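Local coordinates for maltose-binding protein MalE1 (Thermotoga maritima, PDB 6DTU) that binds maltotetraose in its sugar pocket and probably delivers malto-oligosaccharides to a membrane transporter, at residues L5-S10 with I279-S284; G21-A26 with T283-K288. All coordinates share one frame; numbering follows the deposited sequence.

Contact 1: L5-S10 with I279-S284. With GLC (alpha-D-glucopyranose), chain C.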
ATOM      1  N   LEU A   5     -24.023   9.820   5.541  1.00 13.94           N
ATOM      2  CA  LEU A   5     -22.888   9.340   4.758  1.00 10.92           C
ATOM      3  C   LEU A   5     -22.187   8.229   5.513  1.00 12.87           C
ATOM      4  O   LEU A   5     -21.800   8.402   6.678  1.00 15.31           O
ATOM      5  CB  LEU A   5     -21.873  10.449   4.494  1.00 16.08           C
ATOM      6  CG  LEU A   5     -22.350  11.638   3.652  1.00 14.71           C
ATOM      7  CD1 LEU A   5     -21.268  12.672   3.571  1.00 14.21           C
ATOM      8  CD2 LEU A   5     -22.802  11.158   2.273  1.00 15.32           C
ATOM      9  N   THR A   6     -22.032   7.089   4.851  1.00 12.55           N
ATOM     10  CA  THR A   6     -21.303   5.950   5.390  1.00 13.24           C
ATOM     11  C   THR A   6     -19.981   5.802   4.653  1.00 15.54           C
ATOM     12  O   THR A   6     -19.936   5.872   3.417  1.00 15.87           O
ATOM     13  CB  THR A   6     -22.143   4.687   5.251  1.00 14.21           C
ATOM     14  OG1 THR A   6     -23.355   4.868   5.999  1.00 18.90           O
ATOM     15  CG2 THR A   6     -21.376   3.487   5.835  1.00 17.66           C
ATOM     16  N   ILE A   7     -18.907   5.601   5.414  1.00 14.95           N
ATOM     17  CA  ILE A   7     -17.554   5.460   4.893  1.00 13.32           C
ATOM     18  C   ILE A   7     -17.044   4.092   5.299  1.00 14.64           C
ATOM     19  O   ILE A   7     -17.163   3.717   6.470  1.00 14.48           O
ATOM     20  CB  ILE A   7     -16.641   6.516   5.541  1.00 12.03           C
ATOM     21  CG1 ILE A   7     -17.194   7.926   5.330  1.00 12.61           C
ATOM     22  CG2 ILE A   7     -15.210   6.389   5.022  1.00 13.60           C
ATOM     23  CD1 ILE A   7     -16.499   8.973   6.191  1.00 13.55           C
ATOM     24  N   TRP A   8     -16.436   3.372   4.358  1.00 11.46           N
ATOM     25  CA  TRP A   8     -15.669   2.162   4.647  1.00 11.35           C
ATOM     26  C   TRP A   8     -14.189   2.511   4.590  1.00 11.78           C
ATOM     27  O   TRP A   8     -13.722   3.113   3.616  1.00 12.29           O
ATOM     28  CB  TRP A   8     -15.924   1.047   3.624  1.00 12.57           C
ATOM     29  CG  TRP A   8     -17.276   0.446   3.652  1.00 12.12           C
ATOM     30  CD1 TRP A   8     -18.258   0.656   4.599  1.00 11.87           C
ATOM     31  CD2 TRP A   8     -17.812  -0.479   2.706  1.00 12.12           C
ATOM     32  NE1 TRP A   8     -19.374  -0.077   4.282  1.00 14.38           N
ATOM     33  CE2 TRP A   8     -19.122  -0.797   3.137  1.00 11.58           C
ATOM     34  CE3 TRP A   8     -17.302  -1.099   1.553  1.00 13.99           C
ATOM     35  CZ2 TRP A   8     -19.945  -1.678   2.431  1.00 14.29           C
ATOM     36  CZ3 TRP A   8     -18.120  -1.975   0.854  1.00 15.51           C
ATOM     37  CH2 TRP A   8     -19.425  -2.263   1.304  1.00 17.66           C
ATOM     38  N   CYS A   9     -13.458   2.132   5.615  1.00 13.00           N
ATOM     39  CA  CYS A   9     -12.020   2.370   5.622  1.00 12.30           C
ATOM     40  C   CYS A   9     -11.365   1.297   6.467  1.00 13.91           C
ATOM     41  O   CYS A   9     -12.024   0.597   7.243  1.00 13.63           O
ATOM     42  CB  CYS A   9     -11.658   3.773   6.140  1.00 13.47           C
ATOM     43  SG  CYS A   9     -12.104   4.068   7.858  1.00 14.29           S
ATOM     44  N   SER A  10     -10.052   1.204   6.336  1.00 13.04           N
ATOM     45  CA  SER A  10      -9.310   0.254   7.146  1.00 13.00           C
ATOM     46  C   SER A  10      -9.244   0.739   8.592  1.00 12.70           C
ATOM     47  O   SER A  10      -9.683   1.833   8.937  1.00 13.93           O
ATOM     48  CB  SER A  10      -7.894   0.081   6.596  1.00 12.00           C
ATOM     49  OG  SER A  10      -7.060   1.121   7.072  1.00 13.23           O
ATOM     50  N   ILE A 279     -19.544  13.968  -2.315  1.00 12.47           N
ATOM     51  CA  ILE A 279     -18.558  14.815  -2.973  1.00 11.43           C
ATOM     52  C   ILE A 279     -18.366  16.118  -2.196  1.00 13.72           C
ATOM     53  O   ILE A 279     -17.231  16.569  -1.986  1.00 14.19           O
ATOM     54  CB  ILE A 279     -18.947  15.052  -4.450  1.00 12.09           C
ATOM     55  CG1 ILE A 279     -18.807  13.753  -5.235  1.00 12.08           C
ATOM     56  CG2 ILE A 279     -18.025  16.099  -5.066  1.00 14.79           C
ATOM     57  CD1 ILE A 279     -19.432  13.848  -6.662  1.00 13.64           C
ATOM     58  N   GLU A 280     -19.466  16.734  -1.742  1.00 14.97           N
ATOM     59  CA  GLU A 280     -19.371  17.978  -0.979  1.00 14.86           C
ATOM     60  C   GLU A 280     -18.558  17.793   0.295  1.00 15.44           C
ATOM     61  O   GLU A 280     -17.733  18.637   0.652  1.00 15.85           O
ATOM     62  CB  GLU A 280     -20.767  18.498  -0.630  1.00 15.76           C
ATOM     63  CG  GLU A 280     -20.771  19.744   0.301  1.00 18.19           C
ATOM     64  CD  GLU A 280     -20.353  21.048  -0.391  1.00 19.27           C
ATOM     65  OE1 GLU A 280     -20.215  21.078  -1.639  1.00 21.80           O
ATOM     66  OE2 GLU A 280     -20.163  22.062   0.324  1.00 21.24           O
ATOM     67  N   PHE A 281     -18.837  16.727   1.030  1.00 15.11           N
ATOM     68  CA  PHE A 281     -18.060  16.387   2.216  1.00 12.58           C
ATOM     69  C   PHE A 281     -16.567  16.264   1.900  1.00 15.29           C
ATOM     70  O   PHE A 281     -15.718  16.785   2.637  1.00 13.15           O
ATOM     71  CB  PHE A 281     -18.647  15.099   2.771  1.00 14.71           C
ATOM     72  CG  PHE A 281     -17.898  14.512   3.898  1.00 13.50           C
ATOM     73  CD1 PHE A 281     -18.048  14.995   5.171  1.00 14.66           C
ATOM     74  CD2 PHE A 281     -17.068  13.440   3.691  1.00 13.29           C
ATOM     75  CE1 PHE A 281     -17.373  14.414   6.225  1.00 15.70           C
ATOM     76  CE2 PHE A 281     -16.372  12.870   4.730  1.00 13.05           C
ATOM     77  CZ  PHE A 281     -16.526  13.347   5.991  1.00 14.34           C
ATOM     78  N   LEU A 282     -16.231  15.614   0.787  1.00 14.90           N
ATOM     79  CA  LEU A 282     -14.823  15.418   0.455  1.00 13.03           C
ATOM     80  C   LEU A 282     -14.162  16.724   0.041  1.00 15.70           C
ATOM     81  O   LEU A 282     -13.049  17.022   0.488  1.00 16.09           O
ATOM     82  CB  LEU A 282     -14.676  14.378  -0.653  1.00 14.72           C
ATOM     83  CG  LEU A 282     -15.104  12.971  -0.225  1.00 13.31           C
ATOM     84  CD1 LEU A 282     -14.861  12.063  -1.421  1.00 13.47           C
ATOM     85  CD2 LEU A 282     -14.337  12.480   0.987  1.00 12.69           C
ATOM     86  N   THR A 283     -14.810  17.501  -0.832  1.00 14.22           N
ATOM     87  CA  THR A 283     -14.145  18.688  -1.384  1.00 17.17           C
ATOM     88  C   THR A 283     -14.159  19.875  -0.430  1.00 16.32           C
ATOM     89  O   THR A 283     -13.212  20.671  -0.417  1.00 17.23           O
ATOM     90  CB  THR A 283     -14.765  19.095  -2.726  1.00 15.77           C
ATOM     91  OG1 THR A 283     -16.140  19.459  -2.517  1.00 18.29           O
ATOM     92  CG2 THR A 283     -14.638  17.952  -3.742  1.00 16.26           C
ATOM     93  N   SER A 284     -15.239  20.058   0.322  1.00 16.13           N
ATOM     94  CA  SER A 284     -15.384  21.266   1.126  1.00 15.02           C
ATOM     95  C   SER A 284     -14.802  21.126   2.523  1.00 16.33           C
ATOM     96  O   SER A 284     -14.639  22.140   3.214  1.00 17.14           O
ATOM     97  CB  SER A 284     -16.865  21.629   1.269  1.00 15.88           C
ATOM     98  OG  SER A 284     -17.491  20.783   2.239  1.00 18.80           O
TER
HETATM   99  C1  GLC C   1      -3.927  -1.058   6.640  1.00 18.36           C
HETATM  100  C2  GLC C   1      -3.575   0.075   5.760  1.00 12.38           C
HETATM  101  C3  GLC C   1      -3.431  -0.341   4.354  1.00 14.23           C
HETATM  102  C4  GLC C   1      -2.417  -1.422   4.213  1.00 12.37           C
HETATM  103  C5  GLC C   1      -2.838  -2.663   5.046  1.00 13.32           C
HETATM  104  C6  GLC C   1      -1.852  -3.652   5.131  1.00 17.14           C
HETATM  105  O1  GLC C   1      -5.192  -1.537   6.317  1.00 21.14           O
HETATM  106  O2  GLC C   1      -4.642   1.068   5.899  1.00 15.09           O
HETATM  107  O3  GLC C   1      -3.027   0.859   3.600  1.00 13.99           O
HETATM  108  O4  GLC C   1      -2.306  -1.812   2.817  1.00 13.10           O
HETATM  109  O5  GLC C   1      -2.978  -2.144   6.486  1.00 15.94           O
HETATM  110  O6  GLC C   1      -2.405  -4.794   5.794  1.00 20.13           O
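Phe281 packs its side chain against Leu5 and Ile7, two residues on the same face of strand 4-9. Leu5 takes the root of the phenylalanine: its CD1 lies 3.7 Å from Phe281 CB and 3.9 Å from Phe281 CG. The two side chains run past each other in opposite directions. Ile7 meets the far part of the ring more loosely and crosses it at about a right angle, with CD1 4.2 Å from Phe281 CE2. Phe281 has CG anti to its own backbone N (chi1 174°), which carries the ring off helix 275-286 and onto the strand. All three residues are buried, and the contact is wholly apolar. Ile58 on the neighbouring strand also touches Phe281. On the helix, Glu280 O accepts from both Ser284 N and Ser284 OG, at opposite faces of its carbonyl plane; the OG bond is 2.7 Å. Beyond the strand's end, Ser10 OG accepts a 2.7 Å hydrogen bond from O2 of a glucose unit. Lys12 N and Gln13 OE1 are further partners of this hydroxyl. A helix packed on a parallel-paired strand whose following loop reaches the ligand is characteristic of the alpha/beta domains of periplasmic binding proteins.

Contact 2: G21-A26 with T283-K288; sequences GEEFKA and TSFIAK
Phe285 has the most surface buried here, followed by Phe24 and then Glu23. The two phenylalanines point toward each other from helices 275-286 and 14-28 and slide past in opposite directions. Their rings are near parallel, with planes at 26°, but they are displaced so far that they barely overlap; the centroids are 5.7 Å apart. The closest touch is Phe24 CD1 to Phe285 CD2 at 3.6 Å. Phe285 CE2 also rests 4.0 Å from Phe24 CB, so the ring also touches the root of its partner. Both rings swing out from their helices with CG anti to the backbone N (chi1 -164° for Phe24, 177° for Phe285). Glu23 reaches Phe285 from the position just before Phe24. Its OE1 lies at the ring edge, near the ring plane, 4.1 Å from Phe285 CZ. The other oxygen, OE2, forms salt bridges with Lys19 and Arg294, which would limit the carboxylate's freedom beside the ring. Leu20 packs on Phe285 as well, one helical turn before Phe24. The contact is a helix-helix packing of aromatic side chains with a charged border, between two helices of one alpha/beta domain in the solute-binding protein fold.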
ATOM      1  N   GLY A  21     -16.197  13.179  11.214  1.00 16.75           N
ATOM      2  CA  GLY A  21     -17.608  12.973  10.924  1.00 13.11           C
ATOM      3  C   GLY A  21     -18.515  13.561  11.981  1.00 16.16           C
ATOM      4  O   GLY A  21     -19.566  14.123  11.661  1.00 16.90           O
ATOM      5  N   GLU A  22     -18.112  13.450  13.254  1.00 14.87           N
ATOM      6  CA  GLU A  22     -18.848  14.088  14.332  1.00 16.56           C
ATOM      7  C   GLU A  22     -18.861  15.599  14.155  1.00 14.74           C
ATOM      8  O   GLU A  22     -19.877  16.257  14.415  1.00 15.33           O
ATOM      9  CB  GLU A  22     -18.202  13.737  15.672  1.00 18.13           C
ATOM     10  CG  GLU A  22     -18.503  12.343  16.170  1.00 23.12           C
ATOM     11  CD  GLU A  22     -17.655  11.931  17.368  1.00 30.34           C
ATOM     12  OE1 GLU A  22     -17.755  10.747  17.759  1.00 37.80           O
ATOM     13  OE2 GLU A  22     -16.924  12.771  17.941  1.00 31.60           O
ATOM     14  N   GLU A  23     -17.735  16.171  13.722  1.00 13.18           N
ATOM     15  CA  GLU A  23     -17.680  17.620  13.520  1.00 13.70           C
ATOM     16  C   GLU A  23     -18.587  18.049  12.375  1.00 14.81           C
ATOM     17  O   GLU A  23     -19.321  19.038  12.488  1.00 17.66           O
ATOM     18  CB  GLU A  23     -16.225  18.054  13.289  1.00 14.34           C
ATOM     19  CG  GLU A  23     -15.325  17.736  14.500  1.00 16.98           C
ATOM     20  CD  GLU A  23     -13.846  17.953  14.268  1.00 20.11           C
ATOM     21  OE1 GLU A  23     -13.475  18.374  13.151  1.00 20.22           O
ATOM     22  OE2 GLU A  23     -13.053  17.657  15.201  1.00 19.66           O
ATOM     23  N   PHE A  24     -18.596  17.286  11.284  1.00 16.34           N
ATOM     24  CA  PHE A  24     -19.468  17.605  10.163  1.00 13.74           C
ATOM     25  C   PHE A  24     -20.928  17.514  10.580  1.00 12.90           C
ATOM     26  O   PHE A  24     -21.746  18.345  10.181  1.00 12.83           O
ATOM     27  CB  PHE A  24     -19.157  16.624   9.022  1.00 13.77           C
ATOM     28  CG  PHE A  24     -19.683  17.043   7.669  1.00 15.02           C
ATOM     29  CD1 PHE A  24     -18.995  18.003   6.903  1.00 15.18           C
ATOM     30  CD2 PHE A  24     -20.842  16.470   7.145  1.00 15.74           C
ATOM     31  CE1 PHE A  24     -19.471  18.401   5.647  1.00 15.68           C
ATOM     32  CE2 PHE A  24     -21.317  16.858   5.873  1.00 14.52           C
ATOM     33  CZ  PHE A  24     -20.620  17.817   5.130  1.00 14.89           C
ATOM     34  N   LYS A  25     -21.266  16.515  11.386  1.00 13.01           N
ATOM     35  CA  LYS A  25     -22.628  16.336  11.865  1.00 12.69           C
ATOM     36  C   LYS A  25     -23.048  17.496  12.759  1.00 14.96           C
ATOM     37  O   LYS A  25     -24.157  18.021  12.620  1.00 16.78           O
ATOM     38  CB  LYS A  25     -22.715  15.005  12.613  1.00 16.23           C
ATOM     39  CG  LYS A  25     -24.079  14.747  13.252  1.00 17.81           C
ATOM     40  CD  LYS A  25     -24.029  13.557  14.192  1.00 17.85           C
ATOM     41  CE  LYS A  25     -25.397  13.319  14.797  1.00 20.79           C
ATOM     42  NZ  LYS A  25     -25.403  12.085  15.640  1.00 21.65           N
ATOM     43  N   ALA A  26     -22.168  17.920  13.677  1.00 14.23           N
ATOM     44  CA  ALA A  26     -22.500  19.055  14.534  1.00 15.56           C
ATOM     45  C   ALA A  26     -22.770  20.309  13.710  1.00 13.90           C
ATOM     46  O   ALA A  26     -23.666  21.098  14.040  1.00 16.35           O
ATOM     47  CB  ALA A  26     -21.378  19.302  15.551  1.00 15.80           C
ATOM     48  N   THR A 283     -14.810  17.501  -0.832  1.00 14.22           N
ATOM     49  CA  THR A 283     -14.145  18.688  -1.384  1.00 17.17           C
ATOM     50  C   THR A 283     -14.159  19.875  -0.430  1.00 16.32           C
ATOM     51  O   THR A 283     -13.212  20.671  -0.417  1.00 17.23           O
ATOM     52  CB  THR A 283     -14.765  19.095  -2.726  1.00 15.77           C
ATOM     53  OG1 THR A 283     -16.140  19.459  -2.517  1.00 18.29           O
ATOM     54  CG2 THR A 283     -14.638  17.952  -3.742  1.00 16.26           C
ATOM     55  N   SER A 284     -15.239  20.058   0.322  1.00 16.13           N
ATOM     56  CA  SER A 284     -15.384  21.266   1.126  1.00 15.02           C
ATOM     57  C   SER A 284     -14.802  21.126   2.523  1.00 16.33           C
ATOM     58  O   SER A 284     -14.639  22.140   3.214  1.00 17.14           O
ATOM     59  CB  SER A 284     -16.865  21.629   1.269  1.00 15.88           C
ATOM     60  OG  SER A 284     -17.491  20.783   2.239  1.00 18.80           O
ATOM     61  N   PHE A 285     -14.522  19.898   2.958  1.00 17.36           N
ATOM     62  CA  PHE A 285     -14.128  19.625   4.336  1.00 14.13           C
ATOM     63  C   PHE A 285     -12.890  18.740   4.371  1.00 14.10           C
ATOM     64  O   PHE A 285     -11.847  19.158   4.875  1.00 14.97           O
ATOM     65  CB  PHE A 285     -15.295  18.970   5.101  1.00 15.61           C
ATOM     66  CG  PHE A 285     -14.982  18.584   6.537  1.00 14.71           C
ATOM     67  CD1 PHE A 285     -14.300  19.455   7.386  1.00 18.65           C
ATOM     68  CD2 PHE A 285     -15.445  17.381   7.062  1.00 17.04           C
ATOM     69  CE1 PHE A 285     -14.027  19.112   8.702  1.00 18.64           C
ATOM     70  CE2 PHE A 285     -15.185  17.040   8.395  1.00 16.39           C
ATOM     71  CZ  PHE A 285     -14.495  17.920   9.216  1.00 17.79           C
ATOM     72  N   ILE A 286     -12.977  17.532   3.814  1.00 14.28           N
ATOM     73  CA  ILE A 286     -11.855  16.599   3.894  1.00 13.27           C
ATOM     74  C   ILE A 286     -10.632  17.158   3.163  1.00 13.83           C
ATOM     75  O   ILE A 286      -9.489  16.974   3.596  1.00 13.46           O
ATOM     76  CB  ILE A 286     -12.282  15.196   3.408  1.00 11.64           C
ATOM     77  CG1 ILE A 286     -13.312  14.582   4.357  1.00 11.46           C
ATOM     78  CG2 ILE A 286     -11.095  14.242   3.281  1.00 13.67           C
ATOM     79  CD1 ILE A 286     -12.765  14.294   5.760  1.00 13.20           C
ATOM     80  N   ALA A 287     -10.846  17.858   2.049  1.00 13.86           N
ATOM     81  CA  ALA A 287      -9.722  18.319   1.254  1.00 13.86           C
ATOM     82  C   ALA A 287      -8.997  19.517   1.843  1.00 13.31           C
ATOM     83  O   ALA A 287      -7.963  19.915   1.289  1.00 15.68           O
ATOM     84  CB  ALA A 287     -10.172  18.668  -0.168  1.00 13.22           C
ATOM     85  N   LYS A 288      -9.501  20.117   2.912  1.00 14.31           N
ATOM     86  CA  LYS A 288      -8.896  21.352   3.393  1.00 15.35           C
ATOM     87  C   LYS A 288      -7.555  21.084   4.074  1.00 15.17           C
ATOM     88  O   LYS A 288      -7.262  19.973   4.515  1.00 14.69           O
ATOM     89  CB  LYS A 288      -9.822  22.086   4.362  1.00 15.77           C
ATOM     90  CG  LYS A 288     -11.069  22.702   3.746  1.00 16.59           C
ATOM     91  CD  LYS A 288     -12.090  23.076   4.807  1.00 27.55           C
ATOM     92  CE  LYS A 288     -11.508  23.880   5.951  1.00 28.67           C
ATOM     93  NZ  LYS A 288     -12.002  25.293   5.964  1.00 32.32           N
TER

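Contacts 1 and 2 lie side by side, their centres about 8 Å apart, on the same side of the chain's centre. Strand 4-9 and helix 14-28 follow each other near the start of the chain. Both meet helix 275-286, which comes more than 240 residues later, so the two contacts tie a late helix to the beginning of the fold. They share Thr283 and Ser284. The contacts also touch directly: Phe281 CD1 is 3.6 Å from Phe24 CD1, and these two rings meet edge-to-face. A probable hydrogen bond joins Phe281 O to Ile286 N. Contact 1 joins the helix to the sheet and contact 2 joins it to helix 14-28, while the sugar is bound beyond the strand's end.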